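Local coordinates for cytokinin riboside 5'-monophosphate phosphoribohydrolase (Corynebacterium glutamicum, PDB 5WQ3), which is a LOG-type protein of the SLOG clan, built on a Rossmann-like fold around a central parallel sheet, at residues I211-R214 against L215-G219. Sequence-based numbering, arbitrary orientation.
Sequences IRHR and LVEEG
R214 and E218, one turn apart at the end of helix 201-216, lie side by side and close a salt bridge, NH1 of R214 standing 2.7 Å from OE2 of E218. The arginine sends CG anti to the backbone N (chi1 -173°) and then bends at chi2 and chi3, folding the long chain back so that the guanidinium offers an N-H almost in its own plane. The carboxylate, its plane turned 57° from the guanidinium, receives that N-H nearly along the C-O axis of OE2, and the same oxygen lies 3.1 Å from CD of R214. Two long, flexible, oppositely charged side chains suit this solvent-facing side. Next to them, E217 runs alongside H213 and brings OE1 to the ring edge, 3.5 Å from CD2 and in the ring plane. This is a contact with a ring carbon, and the tilt of 63° between ring and carboxylate excludes a flat stack.

On the inward side the residues are apolar. CG2 of I211 meets CD1 of L215 at 4.2 Å, and both side chains also touch I221, while V216 sets CB 3.3 Å from the carbonyl O of R212 and leans on V226. R212 is held by a salt bridge from NH1 to D227 of helix 223-227.

The backbone widens here. O of I211 accepts N of V216 at 3.2 Å, the i to i+5 bond of a pi-type turn, besides a weak bond from N of L215. G219, whose positive phi comes easily to a residue without CB, then turns the chain: its N bonds to O of V216 and N of M220 reaches O of L215, the paired bonds of a Schellman motif that ends the helix.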
ATOM      1  N   ILE C 211     -61.388 -38.391   6.265  1.00 29.02           N
ATOM      2  CA  ILE C 211     -62.222 -38.577   5.080  1.00 30.72           C
ATOM      3  C   ILE C 211     -63.532 -39.343   5.435  1.00 33.14           C
ATOM      4  O   ILE C 211     -64.631 -38.936   5.013  1.00 31.12           O
ATOM      5  CB  ILE C 211     -61.447 -39.308   3.971  1.00 32.68           C
ATOM      6  CG1 ILE C 211     -60.352 -38.382   3.380  1.00 34.93           C
ATOM      7  CG2 ILE C 211     -62.400 -39.745   2.851  1.00 35.63           C
ATOM      8  CD1 ILE C 211     -59.331 -39.119   2.530  1.00 31.13           C
ATOM      9  N   ARG C 212     -63.429 -40.426   6.207  1.00 34.65           N
ATOM     10  CA  ARG C 212     -64.668 -41.157   6.629  1.00 40.94           C
ATOM     11  C   ARG C 212     -65.547 -40.361   7.603  1.00 41.20           C
ATOM     12  O   ARG C 212     -66.747 -40.207   7.399  1.00 47.63           O
ATOM     13  CB  ARG C 212     -64.368 -42.509   7.250  1.00 41.68           C
ATOM     14  CG  ARG C 212     -63.299 -43.299   6.551  1.00 43.02           C
ATOM     15  CD  ARG C 212     -63.147 -44.675   7.157  1.00 48.10           C
ATOM     16  NE  ARG C 212     -62.688 -45.619   6.137  1.00 54.70           N
ATOM     17  CZ  ARG C 212     -63.493 -46.279   5.298  1.00 56.46           C
ATOM     18  NH1 ARG C 212     -62.971 -47.118   4.401  1.00 60.10           N
ATOM     19  NH2 ARG C 212     -64.819 -46.107   5.335  1.00 58.65           N
ATOM     20  N   HIS C 213     -64.952 -39.798   8.633  1.00 42.83           N
ATOM     21  CA  HIS C 213     -65.758 -39.235   9.707  1.00 49.50           C
ATOM     22  C   HIS C 213     -66.289 -37.861   9.293  1.00 48.52           C
ATOM     23  O   HIS C 213     -67.257 -37.356   9.836  1.00 59.22           O
ATOM     24  CB  HIS C 213     -64.990 -39.227  11.038  1.00 52.45           C
ATOM     25  CG  HIS C 213     -64.769 -40.600  11.609  1.00 65.04           C
ATOM     26  ND1 HIS C 213     -63.521 -41.077  11.977  1.00 69.53           N
ATOM     27  CD2 HIS C 213     -65.640 -41.617  11.844  1.00 69.44           C
ATOM     28  CE1 HIS C 213     -63.637 -42.318  12.424  1.00 72.09           C
ATOM     29  NE2 HIS C 213     -64.912 -42.673  12.351  1.00 70.52           N
ATOM     30  N   ARG C 214     -65.694 -37.270   8.293  1.00 39.72           N
ATOM     31  CA  ARG C 214     -66.103 -35.973   7.946  1.00 32.36           C
ATOM     32  C   ARG C 214     -66.614 -35.890   6.535  1.00 29.21           C
ATOM     33  O   ARG C 214     -67.720 -35.384   6.324  1.00 30.16           O
ATOM     34  CB  ARG C 214     -64.937 -35.032   8.194  1.00 35.65           C
ATOM     35  CG  ARG C 214     -65.236 -33.580   8.028  1.00 36.82           C
ATOM     36  CD  ARG C 214     -66.424 -33.121   8.854  1.00 39.21           C
ATOM     37  NE  ARG C 214     -66.076 -33.048  10.274  1.00 41.12           N
ATOM     38  CZ  ARG C 214     -66.686 -32.235  11.147  1.00 41.96           C
ATOM     39  NH1 ARG C 214     -67.675 -31.413  10.752  1.00 40.89           N
ATOM     40  NH2 ARG C 214     -66.299 -32.230  12.413  1.00 41.44           N
ATOM     41  N   LEU C 215     -65.883 -36.354   5.528  1.00 24.07           N
ATOM     42  CA  LEU C 215     -66.469 -36.167   4.185  1.00 25.05           C
ATOM     43  C   LEU C 215     -67.718 -37.078   3.943  1.00 26.62           C
ATOM     44  O   LEU C 215     -68.685 -36.691   3.269  1.00 29.27           O
ATOM     45  CB  LEU C 215     -65.447 -36.433   3.100  1.00 25.90           C
ATOM     46  CG  LEU C 215     -64.161 -35.617   3.115  1.00 28.36           C
ATOM     47  CD1 LEU C 215     -63.312 -35.778   1.850  1.00 29.42           C
ATOM     48  CD2 LEU C 215     -64.463 -34.167   3.308  1.00 27.15           C
ATOM     49  N   VAL C 216     -67.667 -38.315   4.409  1.00 28.13           N
ATOM     50  CA  VAL C 216     -68.813 -39.237   4.209  1.00 32.91           C
ATOM     51  C   VAL C 216     -69.967 -38.699   5.052  1.00 36.34           C
ATOM     52  O   VAL C 216     -71.067 -38.402   4.556  1.00 32.69           O
ATOM     53  CB  VAL C 216     -68.501 -40.672   4.691  1.00 31.61           C
ATOM     54  CG1 VAL C 216     -69.730 -41.564   4.549  1.00 35.61           C
ATOM     55  CG2 VAL C 216     -67.310 -41.264   3.938  1.00 33.45           C
ATOM     56  N   GLU C 217     -69.684 -38.510   6.329  1.00 36.35           N
ATOM     57  CA  GLU C 217     -70.727 -38.103   7.230  1.00 44.25           C
ATOM     58  C   GLU C 217     -71.431 -36.827   6.776  1.00 45.61           C
ATOM     59  O   GLU C 217     -72.629 -36.715   6.934  1.00 47.92           O
ATOM     60  CB  GLU C 217     -70.220 -38.075   8.662  1.00 49.35           C
ATOM     61  CG  GLU C 217     -70.022 -39.536   9.130  1.00 58.23           C
ATOM     62  CD  GLU C 217     -69.304 -39.727  10.466  1.00 64.92           C
ATOM     63  OE1 GLU C 217     -68.878 -40.878  10.722  1.00 76.37           O
ATOM     64  OE2 GLU C 217     -69.160 -38.754  11.253  1.00 66.12           O
ATOM     65  N   GLU C 218     -70.738 -35.911   6.111  1.00 44.63           N
ATOM     66  CA  GLU C 218     -71.397 -34.697   5.629  1.00 37.77           C
ATOM     67  C   GLU C 218     -71.907 -34.819   4.219  1.00 38.02           C
ATOM     68  O   GLU C 218     -72.363 -33.826   3.664  1.00 34.25           O
ATOM     69  CB  GLU C 218     -70.457 -33.521   5.744  1.00 42.74           C
ATOM     70  CG  GLU C 218     -70.235 -33.149   7.205  1.00 45.27           C
ATOM     71  CD  GLU C 218     -69.800 -31.726   7.420  1.00 42.99           C
ATOM     72  OE1 GLU C 218     -70.230 -30.838   6.650  1.00 45.96           O
ATOM     73  OE2 GLU C 218     -69.059 -31.511   8.397  1.00 47.85           O
ATOM     74  N   GLY C 219     -71.868 -36.043   3.660  1.00 32.70           N
ATOM     75  CA  GLY C 219     -72.298 -36.289   2.310  1.00 30.54           C
ATOM     76  C   GLY C 219     -71.444 -35.684   1.168  1.00 30.48           C
ATOM     77  O   GLY C 219     -71.905 -35.614   0.058  1.00 30.03           O
TER